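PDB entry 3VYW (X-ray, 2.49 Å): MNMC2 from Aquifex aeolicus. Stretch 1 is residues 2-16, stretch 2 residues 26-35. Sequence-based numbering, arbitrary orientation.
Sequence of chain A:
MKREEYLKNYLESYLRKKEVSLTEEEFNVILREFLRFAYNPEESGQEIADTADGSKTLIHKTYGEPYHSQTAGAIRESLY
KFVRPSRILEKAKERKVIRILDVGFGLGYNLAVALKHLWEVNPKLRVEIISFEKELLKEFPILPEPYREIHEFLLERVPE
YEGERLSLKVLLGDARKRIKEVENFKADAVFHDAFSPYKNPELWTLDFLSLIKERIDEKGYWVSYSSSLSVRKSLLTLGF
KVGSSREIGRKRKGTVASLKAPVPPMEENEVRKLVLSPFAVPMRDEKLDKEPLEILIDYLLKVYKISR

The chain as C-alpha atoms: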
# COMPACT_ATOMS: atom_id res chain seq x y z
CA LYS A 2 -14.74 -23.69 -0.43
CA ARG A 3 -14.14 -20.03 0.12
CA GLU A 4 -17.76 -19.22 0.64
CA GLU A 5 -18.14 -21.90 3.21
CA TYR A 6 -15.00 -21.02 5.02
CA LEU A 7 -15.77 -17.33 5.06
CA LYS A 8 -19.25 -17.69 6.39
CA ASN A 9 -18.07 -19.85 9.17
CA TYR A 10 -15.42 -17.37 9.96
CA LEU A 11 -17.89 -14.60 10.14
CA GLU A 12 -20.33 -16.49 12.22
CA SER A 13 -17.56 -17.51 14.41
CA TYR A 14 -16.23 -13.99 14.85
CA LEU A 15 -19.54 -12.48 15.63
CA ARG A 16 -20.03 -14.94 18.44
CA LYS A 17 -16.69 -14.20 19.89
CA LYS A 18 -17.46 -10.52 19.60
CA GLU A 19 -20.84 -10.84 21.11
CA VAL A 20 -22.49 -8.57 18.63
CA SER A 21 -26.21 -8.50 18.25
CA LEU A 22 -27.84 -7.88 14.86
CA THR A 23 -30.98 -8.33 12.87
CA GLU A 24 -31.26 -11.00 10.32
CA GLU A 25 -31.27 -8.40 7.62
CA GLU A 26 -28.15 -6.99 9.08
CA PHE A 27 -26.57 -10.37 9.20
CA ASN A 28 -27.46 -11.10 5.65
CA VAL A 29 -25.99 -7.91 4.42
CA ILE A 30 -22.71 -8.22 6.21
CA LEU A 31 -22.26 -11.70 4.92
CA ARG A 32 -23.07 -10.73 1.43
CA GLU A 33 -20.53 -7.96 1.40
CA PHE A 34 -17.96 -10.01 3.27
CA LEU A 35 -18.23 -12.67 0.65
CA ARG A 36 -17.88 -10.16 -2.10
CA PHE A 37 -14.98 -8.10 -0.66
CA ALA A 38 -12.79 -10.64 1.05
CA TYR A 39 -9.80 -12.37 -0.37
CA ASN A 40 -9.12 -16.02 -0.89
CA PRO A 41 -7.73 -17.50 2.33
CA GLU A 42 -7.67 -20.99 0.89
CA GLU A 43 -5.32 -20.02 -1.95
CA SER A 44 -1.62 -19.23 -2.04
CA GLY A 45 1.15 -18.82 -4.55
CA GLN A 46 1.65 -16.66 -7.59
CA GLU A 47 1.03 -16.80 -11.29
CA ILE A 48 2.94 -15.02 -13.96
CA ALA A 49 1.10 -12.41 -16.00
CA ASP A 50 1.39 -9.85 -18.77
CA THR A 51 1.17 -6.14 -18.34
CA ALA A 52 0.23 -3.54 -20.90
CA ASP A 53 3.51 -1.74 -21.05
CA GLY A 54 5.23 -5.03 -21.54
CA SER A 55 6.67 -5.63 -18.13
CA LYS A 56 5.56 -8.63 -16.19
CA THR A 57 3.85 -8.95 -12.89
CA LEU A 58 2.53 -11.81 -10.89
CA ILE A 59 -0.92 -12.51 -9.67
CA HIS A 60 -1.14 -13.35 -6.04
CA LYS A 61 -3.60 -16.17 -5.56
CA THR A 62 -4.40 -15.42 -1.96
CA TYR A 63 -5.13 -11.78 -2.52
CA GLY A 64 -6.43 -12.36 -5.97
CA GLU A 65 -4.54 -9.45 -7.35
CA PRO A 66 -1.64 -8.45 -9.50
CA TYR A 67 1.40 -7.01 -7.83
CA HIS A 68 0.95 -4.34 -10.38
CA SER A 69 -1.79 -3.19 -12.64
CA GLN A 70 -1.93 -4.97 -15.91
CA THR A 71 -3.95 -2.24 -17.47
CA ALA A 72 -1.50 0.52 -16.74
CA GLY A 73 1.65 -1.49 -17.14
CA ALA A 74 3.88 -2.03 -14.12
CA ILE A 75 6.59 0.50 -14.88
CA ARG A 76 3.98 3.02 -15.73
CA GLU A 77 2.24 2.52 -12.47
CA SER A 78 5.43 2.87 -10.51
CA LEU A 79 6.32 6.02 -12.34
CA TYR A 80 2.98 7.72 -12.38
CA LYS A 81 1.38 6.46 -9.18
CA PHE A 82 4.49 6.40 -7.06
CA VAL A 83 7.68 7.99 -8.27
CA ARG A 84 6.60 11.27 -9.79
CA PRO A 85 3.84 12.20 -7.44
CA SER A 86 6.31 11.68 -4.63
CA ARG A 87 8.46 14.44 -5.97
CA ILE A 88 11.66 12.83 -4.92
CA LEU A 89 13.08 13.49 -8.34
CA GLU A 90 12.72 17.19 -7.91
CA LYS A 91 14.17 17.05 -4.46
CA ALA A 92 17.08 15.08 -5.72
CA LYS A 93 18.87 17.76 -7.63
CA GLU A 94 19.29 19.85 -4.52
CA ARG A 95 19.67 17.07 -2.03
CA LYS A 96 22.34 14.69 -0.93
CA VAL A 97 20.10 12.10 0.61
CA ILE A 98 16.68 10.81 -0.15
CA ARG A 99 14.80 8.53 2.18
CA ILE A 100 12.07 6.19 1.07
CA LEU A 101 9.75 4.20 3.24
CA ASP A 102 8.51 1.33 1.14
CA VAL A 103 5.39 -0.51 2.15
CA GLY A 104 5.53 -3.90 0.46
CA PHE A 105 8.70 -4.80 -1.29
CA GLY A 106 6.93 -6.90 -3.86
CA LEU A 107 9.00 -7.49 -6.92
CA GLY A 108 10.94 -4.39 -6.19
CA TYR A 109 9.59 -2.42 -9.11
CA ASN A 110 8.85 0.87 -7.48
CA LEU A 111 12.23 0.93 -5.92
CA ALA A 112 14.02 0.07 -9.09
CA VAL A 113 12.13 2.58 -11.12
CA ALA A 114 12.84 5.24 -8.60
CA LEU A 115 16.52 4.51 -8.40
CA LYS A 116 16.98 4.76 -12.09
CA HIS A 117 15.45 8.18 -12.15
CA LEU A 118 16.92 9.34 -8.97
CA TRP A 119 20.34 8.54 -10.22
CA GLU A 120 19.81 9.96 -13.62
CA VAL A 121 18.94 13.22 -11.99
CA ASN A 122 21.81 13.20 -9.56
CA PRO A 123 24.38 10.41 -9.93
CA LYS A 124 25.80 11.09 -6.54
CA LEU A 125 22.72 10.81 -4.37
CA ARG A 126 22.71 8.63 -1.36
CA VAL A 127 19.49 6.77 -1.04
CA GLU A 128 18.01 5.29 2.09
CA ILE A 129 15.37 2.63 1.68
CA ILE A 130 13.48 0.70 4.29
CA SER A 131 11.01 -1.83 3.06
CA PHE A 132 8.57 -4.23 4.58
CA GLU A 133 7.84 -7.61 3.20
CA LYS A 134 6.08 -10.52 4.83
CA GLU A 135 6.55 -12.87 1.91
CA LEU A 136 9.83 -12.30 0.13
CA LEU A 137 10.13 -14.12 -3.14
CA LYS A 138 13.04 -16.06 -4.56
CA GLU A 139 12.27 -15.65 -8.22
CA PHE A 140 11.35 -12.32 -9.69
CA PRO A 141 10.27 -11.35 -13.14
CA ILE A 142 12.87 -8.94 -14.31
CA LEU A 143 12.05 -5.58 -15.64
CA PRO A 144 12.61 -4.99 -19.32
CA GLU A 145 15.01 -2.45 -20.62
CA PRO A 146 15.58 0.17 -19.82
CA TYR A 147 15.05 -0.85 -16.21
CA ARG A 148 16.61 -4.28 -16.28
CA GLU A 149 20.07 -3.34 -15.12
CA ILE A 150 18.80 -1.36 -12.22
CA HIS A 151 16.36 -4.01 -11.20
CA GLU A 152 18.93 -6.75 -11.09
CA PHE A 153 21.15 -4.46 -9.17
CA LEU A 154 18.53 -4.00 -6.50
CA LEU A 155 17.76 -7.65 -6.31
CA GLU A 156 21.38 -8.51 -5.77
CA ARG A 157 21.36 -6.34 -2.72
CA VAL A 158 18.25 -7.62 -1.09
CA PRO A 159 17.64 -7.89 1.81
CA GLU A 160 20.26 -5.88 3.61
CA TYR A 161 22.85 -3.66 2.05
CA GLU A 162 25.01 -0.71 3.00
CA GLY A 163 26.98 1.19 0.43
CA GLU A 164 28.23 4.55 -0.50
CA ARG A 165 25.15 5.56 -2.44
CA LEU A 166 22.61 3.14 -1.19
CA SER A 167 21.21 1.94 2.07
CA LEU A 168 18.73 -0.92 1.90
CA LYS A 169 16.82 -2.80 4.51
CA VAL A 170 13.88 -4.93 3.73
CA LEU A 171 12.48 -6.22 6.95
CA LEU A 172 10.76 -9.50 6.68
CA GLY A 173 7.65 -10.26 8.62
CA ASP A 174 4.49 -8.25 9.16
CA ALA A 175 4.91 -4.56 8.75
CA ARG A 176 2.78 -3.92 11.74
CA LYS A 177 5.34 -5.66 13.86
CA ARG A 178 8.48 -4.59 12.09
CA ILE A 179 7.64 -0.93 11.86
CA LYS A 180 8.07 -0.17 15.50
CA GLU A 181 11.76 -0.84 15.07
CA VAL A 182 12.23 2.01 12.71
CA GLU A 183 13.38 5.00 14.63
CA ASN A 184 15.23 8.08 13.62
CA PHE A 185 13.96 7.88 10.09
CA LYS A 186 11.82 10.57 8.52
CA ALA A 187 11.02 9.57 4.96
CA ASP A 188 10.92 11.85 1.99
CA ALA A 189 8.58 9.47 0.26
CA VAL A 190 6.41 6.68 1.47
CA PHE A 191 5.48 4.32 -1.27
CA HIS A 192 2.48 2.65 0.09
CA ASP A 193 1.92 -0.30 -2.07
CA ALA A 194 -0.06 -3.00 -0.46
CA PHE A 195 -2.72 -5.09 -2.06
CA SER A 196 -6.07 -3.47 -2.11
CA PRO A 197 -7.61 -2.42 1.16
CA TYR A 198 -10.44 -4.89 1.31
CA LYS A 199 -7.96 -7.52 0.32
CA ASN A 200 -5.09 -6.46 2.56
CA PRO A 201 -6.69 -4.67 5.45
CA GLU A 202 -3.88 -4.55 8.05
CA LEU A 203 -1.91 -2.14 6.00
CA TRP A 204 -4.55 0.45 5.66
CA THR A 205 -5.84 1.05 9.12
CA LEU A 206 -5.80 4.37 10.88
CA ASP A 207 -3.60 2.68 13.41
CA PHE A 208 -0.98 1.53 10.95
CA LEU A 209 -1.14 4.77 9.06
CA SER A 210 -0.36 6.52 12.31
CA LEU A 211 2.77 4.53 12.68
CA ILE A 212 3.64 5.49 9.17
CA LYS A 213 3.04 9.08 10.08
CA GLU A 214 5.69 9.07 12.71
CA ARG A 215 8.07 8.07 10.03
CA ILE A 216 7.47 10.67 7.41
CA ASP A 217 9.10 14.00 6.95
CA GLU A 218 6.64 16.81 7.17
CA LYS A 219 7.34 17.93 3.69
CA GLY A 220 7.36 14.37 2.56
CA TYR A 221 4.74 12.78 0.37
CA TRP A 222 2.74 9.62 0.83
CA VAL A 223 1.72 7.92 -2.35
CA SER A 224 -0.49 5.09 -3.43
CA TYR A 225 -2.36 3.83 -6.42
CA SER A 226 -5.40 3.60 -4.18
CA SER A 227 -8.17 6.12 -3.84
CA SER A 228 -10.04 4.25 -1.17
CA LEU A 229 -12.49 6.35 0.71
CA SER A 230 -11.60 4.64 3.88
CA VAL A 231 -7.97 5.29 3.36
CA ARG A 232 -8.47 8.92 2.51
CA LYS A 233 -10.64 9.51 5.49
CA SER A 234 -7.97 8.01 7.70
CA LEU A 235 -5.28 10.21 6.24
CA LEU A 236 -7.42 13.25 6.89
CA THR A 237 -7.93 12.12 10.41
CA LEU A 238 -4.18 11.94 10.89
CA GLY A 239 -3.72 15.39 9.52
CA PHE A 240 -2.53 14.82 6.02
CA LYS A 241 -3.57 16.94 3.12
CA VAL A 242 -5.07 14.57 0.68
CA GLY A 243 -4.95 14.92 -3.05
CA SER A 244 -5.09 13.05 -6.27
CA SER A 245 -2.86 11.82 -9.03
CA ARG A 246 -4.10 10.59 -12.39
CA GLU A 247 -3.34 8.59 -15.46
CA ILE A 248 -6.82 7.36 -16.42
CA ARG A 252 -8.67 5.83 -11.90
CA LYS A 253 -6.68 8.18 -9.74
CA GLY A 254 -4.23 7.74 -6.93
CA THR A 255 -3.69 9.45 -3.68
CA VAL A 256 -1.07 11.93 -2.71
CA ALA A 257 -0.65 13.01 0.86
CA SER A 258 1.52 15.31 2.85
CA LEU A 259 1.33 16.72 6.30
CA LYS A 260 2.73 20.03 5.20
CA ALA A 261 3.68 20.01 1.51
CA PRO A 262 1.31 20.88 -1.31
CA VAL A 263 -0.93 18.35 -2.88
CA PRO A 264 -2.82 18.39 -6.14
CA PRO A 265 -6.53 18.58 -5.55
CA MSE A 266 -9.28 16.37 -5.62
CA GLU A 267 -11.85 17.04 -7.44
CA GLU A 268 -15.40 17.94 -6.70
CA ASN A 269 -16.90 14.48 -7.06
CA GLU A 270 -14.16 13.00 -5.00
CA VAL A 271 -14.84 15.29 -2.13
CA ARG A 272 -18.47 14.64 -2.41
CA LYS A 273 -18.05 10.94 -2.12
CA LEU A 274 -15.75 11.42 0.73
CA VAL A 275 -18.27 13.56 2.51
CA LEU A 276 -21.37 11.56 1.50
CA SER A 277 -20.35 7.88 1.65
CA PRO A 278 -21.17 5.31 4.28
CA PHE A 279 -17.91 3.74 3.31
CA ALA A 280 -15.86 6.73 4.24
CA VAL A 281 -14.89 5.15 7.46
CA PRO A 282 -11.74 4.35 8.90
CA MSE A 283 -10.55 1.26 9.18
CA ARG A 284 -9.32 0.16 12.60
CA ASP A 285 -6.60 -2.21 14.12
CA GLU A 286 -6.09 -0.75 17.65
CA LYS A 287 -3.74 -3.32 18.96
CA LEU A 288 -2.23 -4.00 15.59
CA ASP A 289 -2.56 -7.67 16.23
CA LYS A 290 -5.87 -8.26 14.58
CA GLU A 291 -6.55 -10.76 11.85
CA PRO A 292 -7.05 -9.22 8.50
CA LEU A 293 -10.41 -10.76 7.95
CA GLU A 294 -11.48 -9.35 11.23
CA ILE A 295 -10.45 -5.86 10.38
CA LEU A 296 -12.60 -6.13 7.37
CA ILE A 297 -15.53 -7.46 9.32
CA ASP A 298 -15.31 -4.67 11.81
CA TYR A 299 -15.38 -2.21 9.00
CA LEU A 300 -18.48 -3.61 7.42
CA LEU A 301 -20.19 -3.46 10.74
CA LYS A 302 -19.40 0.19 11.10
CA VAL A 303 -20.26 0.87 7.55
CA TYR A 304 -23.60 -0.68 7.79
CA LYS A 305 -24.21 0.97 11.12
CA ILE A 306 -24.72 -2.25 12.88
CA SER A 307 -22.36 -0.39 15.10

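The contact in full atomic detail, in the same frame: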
# COMPACT_ATOMS: atom_id res chain seq x y z
N LYS A 2 -14.10 -24.72 0.34
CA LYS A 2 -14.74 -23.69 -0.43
C LYS A 2 -14.72 -22.37 0.31
O LYS A 2 -15.01 -22.30 1.47
CB LYS A 2 -16.16 -24.06 -0.76
CG LYS A 2 -16.74 -23.27 -1.90
CD LYS A 2 -18.23 -23.22 -1.79
CE LYS A 2 -18.88 -23.73 -3.06
NZ LYS A 2 -19.14 -22.61 -3.99
N ARG A 3 -14.38 -21.33 -0.42
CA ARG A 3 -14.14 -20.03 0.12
C ARG A 3 -15.39 -19.56 0.80
O ARG A 3 -15.34 -19.12 1.89
CB ARG A 3 -13.76 -19.09 -1.01
CG ARG A 3 -13.68 -17.64 -0.63
CD ARG A 3 -13.31 -16.77 -1.79
NE ARG A 3 -13.40 -15.37 -1.47
CZ ARG A 3 -14.49 -14.66 -1.59
NH1 ARG A 3 -15.56 -15.22 -2.05
NH2 ARG A 3 -14.51 -13.40 -1.28
N GLU A 4 -16.51 -19.72 0.15
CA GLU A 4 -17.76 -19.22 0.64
C GLU A 4 -18.07 -19.84 1.96
O GLU A 4 -18.50 -19.20 2.87
CB GLU A 4 -18.82 -19.66 -0.33
CG GLU A 4 -20.08 -18.84 -0.43
CD GLU A 4 -20.89 -19.18 -1.67
OE1 GLU A 4 -20.86 -18.40 -2.65
OE2 GLU A 4 -21.54 -20.24 -1.68
N GLU A 5 -17.90 -21.14 2.02
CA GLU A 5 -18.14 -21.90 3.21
C GLU A 5 -17.20 -21.51 4.30
O GLU A 5 -17.59 -21.35 5.40
CB GLU A 5 -17.94 -23.36 2.88
CG GLU A 5 -18.88 -24.34 3.54
CD GLU A 5 -18.26 -25.70 3.70
OE1 GLU A 5 -17.32 -26.02 2.94
OE2 GLU A 5 -18.70 -26.46 4.58
N TYR A 6 -15.93 -21.39 4.00
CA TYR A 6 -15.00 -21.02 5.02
C TYR A 6 -15.28 -19.64 5.57
O TYR A 6 -15.20 -19.43 6.75
CB TYR A 6 -13.60 -21.06 4.45
CG TYR A 6 -12.54 -20.55 5.36
CD1 TYR A 6 -11.78 -21.40 6.07
CD2 TYR A 6 -12.27 -19.22 5.48
CE1 TYR A 6 -10.80 -20.97 6.90
CE2 TYR A 6 -11.30 -18.77 6.30
CZ TYR A 6 -10.56 -19.66 7.00
OH TYR A 6 -9.58 -19.27 7.84
N LEU A 7 -15.56 -18.70 4.70
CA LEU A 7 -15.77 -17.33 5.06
C LEU A 7 -16.98 -17.08 5.92
O LEU A 7 -16.95 -16.25 6.79
CB LEU A 7 -15.81 -16.45 3.83
CG LEU A 7 -14.52 -16.21 3.11
CD1 LEU A 7 -14.76 -15.32 1.95
CD2 LEU A 7 -13.48 -15.64 4.01
N LYS A 8 -18.05 -17.78 5.62
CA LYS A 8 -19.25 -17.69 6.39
C LYS A 8 -19.11 -18.22 7.77
O LYS A 8 -19.71 -17.73 8.67
CB LYS A 8 -20.37 -18.38 5.70
CG LYS A 8 -21.51 -18.64 6.63
CD LYS A 8 -22.79 -18.65 5.87
CE LYS A 8 -23.79 -19.53 6.53
NZ LYS A 8 -24.94 -19.63 5.64
N ASN A 9 -18.36 -19.29 7.89
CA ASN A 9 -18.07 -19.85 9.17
C ASN A 9 -17.26 -18.89 9.97
O ASN A 9 -17.45 -18.75 11.13
CB ASN A 9 -17.28 -21.13 9.00
CG ASN A 9 -18.13 -22.31 8.68
OD1 ASN A 9 -19.34 -22.24 8.73
ND2 ASN A 9 -17.51 -23.39 8.36
N TYR A 10 -16.31 -18.27 9.32
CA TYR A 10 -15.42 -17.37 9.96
C TYR A 10 -16.17 -16.22 10.50
O TYR A 10 -15.94 -15.79 11.59
CB TYR A 10 -14.41 -16.90 8.95
CG TYR A 10 -13.31 -16.07 9.50
CD1 TYR A 10 -12.08 -16.58 9.67
CD2 TYR A 10 -13.52 -14.78 9.84
CE1 TYR A 10 -11.08 -15.83 10.17
CE2 TYR A 10 -12.53 -14.03 10.36
CZ TYR A 10 -11.31 -14.58 10.52
OH TYR A 10 -10.30 -13.85 11.01
N LEU A 11 -17.08 -15.69 9.72
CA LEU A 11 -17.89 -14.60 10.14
C LEU A 11 -18.78 -14.95 11.28
O LEU A 11 -18.90 -14.22 12.21
CB LEU A 11 -18.76 -14.14 9.00
CG LEU A 11 -19.80 -13.16 9.46
CD1 LEU A 11 -19.15 -11.85 9.77
CD2 LEU A 11 -20.87 -12.99 8.43
N GLU A 12 -19.44 -16.08 11.18
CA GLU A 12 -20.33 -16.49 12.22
C GLU A 12 -19.52 -16.68 13.45
O GLU A 12 -19.89 -16.32 14.52
CB GLU A 12 -20.99 -17.79 11.85
CG GLU A 12 -22.27 -17.63 11.07
CD GLU A 12 -22.76 -18.92 10.50
OE1 GLU A 12 -23.94 -19.02 10.20
OE2 GLU A 12 -21.96 -19.85 10.37
N SER A 13 -18.37 -17.26 13.29
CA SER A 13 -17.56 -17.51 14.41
C SER A 13 -17.11 -16.24 15.08
O SER A 13 -17.11 -16.16 16.28
CB SER A 13 -16.40 -18.36 13.98
OG SER A 13 -15.30 -18.16 14.79
N TYR A 14 -16.69 -15.26 14.31
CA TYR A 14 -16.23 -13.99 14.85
C TYR A 14 -17.29 -13.20 15.53
O TYR A 14 -17.05 -12.56 16.50
CB TYR A 14 -15.57 -13.16 13.77
CG TYR A 14 -15.10 -11.80 14.20
CD1 TYR A 14 -14.03 -11.64 15.01
CD2 TYR A 14 -15.72 -10.66 13.74
CE1 TYR A 14 -13.59 -10.41 15.38
CE2 TYR A 14 -15.29 -9.43 14.11
CZ TYR A 14 -14.22 -9.32 14.93
OH TYR A 14 -13.77 -8.11 15.29
N LEU A 15 -18.48 -13.23 15.00
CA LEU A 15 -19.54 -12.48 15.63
C LEU A 15 -19.85 -13.02 17.01
O LEU A 15 -20.16 -12.29 17.91
CB LEU A 15 -20.77 -12.43 14.76
CG LEU A 15 -20.58 -11.72 13.44
CD1 LEU A 15 -21.79 -11.90 12.57
CD2 LEU A 15 -20.21 -10.27 13.59
N ARG A 16 -19.81 -14.33 17.15
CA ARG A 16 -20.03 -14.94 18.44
C ARG A 16 -18.95 -14.55 19.41
O ARG A 16 -19.21 -14.19 20.52
CB ARG A 16 -20.13 -16.44 18.32
CG ARG A 16 -19.97 -17.19 19.62
CD ARG A 16 -19.07 -18.40 19.46
NE ARG A 16 -19.80 -19.54 18.96
CZ ARG A 16 -20.57 -20.33 19.69
NH1 ARG A 16 -20.71 -20.11 20.99
NH2 ARG A 16 -21.18 -21.36 19.14
N GLU A 26 -29.49 -7.43 8.85
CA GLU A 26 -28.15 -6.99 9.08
C GLU A 26 -27.16 -8.08 8.89
O GLU A 26 -26.12 -7.86 8.34
CB GLU A 26 -28.01 -6.46 10.48
CG GLU A 26 -28.21 -4.98 10.58
CD GLU A 26 -28.30 -4.50 11.99
OE1 GLU A 26 -28.40 -5.32 12.89
OE2 GLU A 26 -28.26 -3.30 12.21
N PHE A 27 -27.46 -9.27 9.38
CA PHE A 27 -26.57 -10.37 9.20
C PHE A 27 -26.41 -10.73 7.75
O PHE A 27 -25.34 -11.03 7.31
CB PHE A 27 -27.02 -11.60 9.97
CG PHE A 27 -26.16 -12.78 9.73
CD1 PHE A 27 -25.03 -12.95 10.45
CD2 PHE A 27 -26.46 -13.66 8.75
CE1 PHE A 27 -24.21 -14.01 10.21
CE2 PHE A 27 -25.65 -14.73 8.50
CZ PHE A 27 -24.52 -14.90 9.24
N ASN A 28 -27.49 -10.72 7.02
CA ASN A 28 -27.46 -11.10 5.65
C ASN A 28 -26.59 -10.18 4.86
O ASN A 28 -25.83 -10.60 4.04
CB ASN A 28 -28.85 -11.04 5.08
CG ASN A 28 -29.69 -12.24 5.46
OD1 ASN A 28 -30.89 -12.20 5.33
ND2 ASN A 28 -29.06 -13.29 5.90
N VAL A 29 -26.75 -8.90 5.10
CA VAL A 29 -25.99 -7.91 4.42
C VAL A 29 -24.51 -7.95 4.69
O VAL A 29 -23.74 -7.85 3.79
CB VAL A 29 -26.51 -6.53 4.73
CG1 VAL A 29 -25.54 -5.49 4.29
CG2 VAL A 29 -27.82 -6.32 4.04
N ILE A 30 -24.11 -8.12 5.93
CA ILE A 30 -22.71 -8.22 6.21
C ILE A 30 -22.12 -9.41 5.53
O ILE A 30 -21.08 -9.32 4.99
CB ILE A 30 -22.46 -8.45 7.70
CG1 ILE A 30 -23.08 -7.36 8.54
CG2 ILE A 30 -20.98 -8.51 7.97
CD1 ILE A 30 -22.61 -5.99 8.21
N LEU A 31 -22.79 -10.53 5.57
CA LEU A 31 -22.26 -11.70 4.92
C LEU A 31 -22.14 -11.53 3.44
O LEU A 31 -21.17 -11.92 2.86
CB LEU A 31 -23.10 -12.92 5.23
CG LEU A 31 -22.73 -14.22 4.56
CD1 LEU A 31 -21.38 -14.71 4.97
CD2 LEU A 31 -23.74 -15.26 4.90
N ARG A 32 -23.12 -10.92 2.83
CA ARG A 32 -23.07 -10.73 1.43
C ARG A 32 -21.91 -9.88 1.00
O ARG A 32 -21.22 -10.23 0.09
CB ARG A 32 -24.35 -10.07 1.02
CG ARG A 32 -24.49 -9.90 -0.45
CD ARG A 32 -25.79 -9.24 -0.76
NE ARG A 32 -25.74 -7.82 -0.49
CZ ARG A 32 -26.72 -7.13 0.05
NH1 ARG A 32 -27.83 -7.73 0.40
NH2 ARG A 32 -26.58 -5.85 0.25
N GLU A 33 -21.69 -8.76 1.65
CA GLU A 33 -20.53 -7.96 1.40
C GLU A 33 -19.21 -8.62 1.78
O GLU A 33 -18.24 -8.47 1.11
CB GLU A 33 -20.67 -6.57 2.01
CG GLU A 33 -21.90 -5.84 1.58
CD GLU A 33 -22.12 -5.82 0.08
OE1 GLU A 33 -21.17 -5.66 -0.67
OE2 GLU A 33 -23.25 -5.96 -0.34
N PHE A 34 -19.17 -9.35 2.86
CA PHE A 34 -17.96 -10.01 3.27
C PHE A 34 -17.56 -11.00 2.22
O PHE A 34 -16.43 -11.11 1.88
CB PHE A 34 -18.18 -10.69 4.61
CG PHE A 34 -16.96 -11.28 5.22
CD1 PHE A 34 -15.81 -10.57 5.31
CD2 PHE A 34 -16.99 -12.55 5.74
CE1 PHE A 34 -14.70 -11.10 5.90
CE2 PHE A 34 -15.89 -13.08 6.33
CZ PHE A 34 -14.73 -12.37 6.41
N LEU A 35 -18.51 -11.73 1.70
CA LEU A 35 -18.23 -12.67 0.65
C LEU A 35 -17.74 -12.01 -0.60
O LEU A 35 -16.84 -12.47 -1.23
CB LEU A 35 -19.48 -13.43 0.33
CG LEU A 35 -19.95 -14.39 1.38
CD1 LEU A 35 -21.12 -15.17 0.90
CD2 LEU A 35 -18.84 -15.30 1.80

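Residues 3-16 and 26-35 form two helices whose N-to-C directions differ by 135°, an oblique, broadly antiparallel arrangement with the axes 10.1 Å apart at their closest. Glu-4 accordingly lies opposite Leu-35 (CA to CA 6.6 Å) and Lys-8 opposite Leu-31 (CA to CA 6.9 Å). The contact buries 616 Å² in total, most of it on apolar residues.

Leu-11 is the centerpiece. Its CA-to-CB bond points toward the second helix, and its side chain fits as a knob among Phe-27, Ile-30, Leu-31 and Phe-34. Leu-11 CD2 lies 3.9 Å from both Phe-27 CE1 and Leu-31 CD1, and Leu-11 CD1 lies 4.2 Å from Ile-30 CG2. One turn earlier, Leu-7 packs its CB against Leu-35 CD2 (3.8 Å), and its carbonyl O meets the edge of the Phe-34 ring, 3.4 Å from CE2. One turn later, Leu-15 CD1 reaches the edge of the Phe-27 ring at CE1 (4.0 Å). Along the exposed flank, the aliphatic part of Lys-8 covers Leu-31 (CD to CD2 3.7 Å).

The polar link lies at one end: Arg-3 NH2 donates a short hydrogen bond to Leu-35 O (2.5 Å), supplemented by a weak one from Arg-3 NH1 to Leu-35 O (3.1 Å). The carbonyl thus sits at the guanidinium edge, where the N-H groups point.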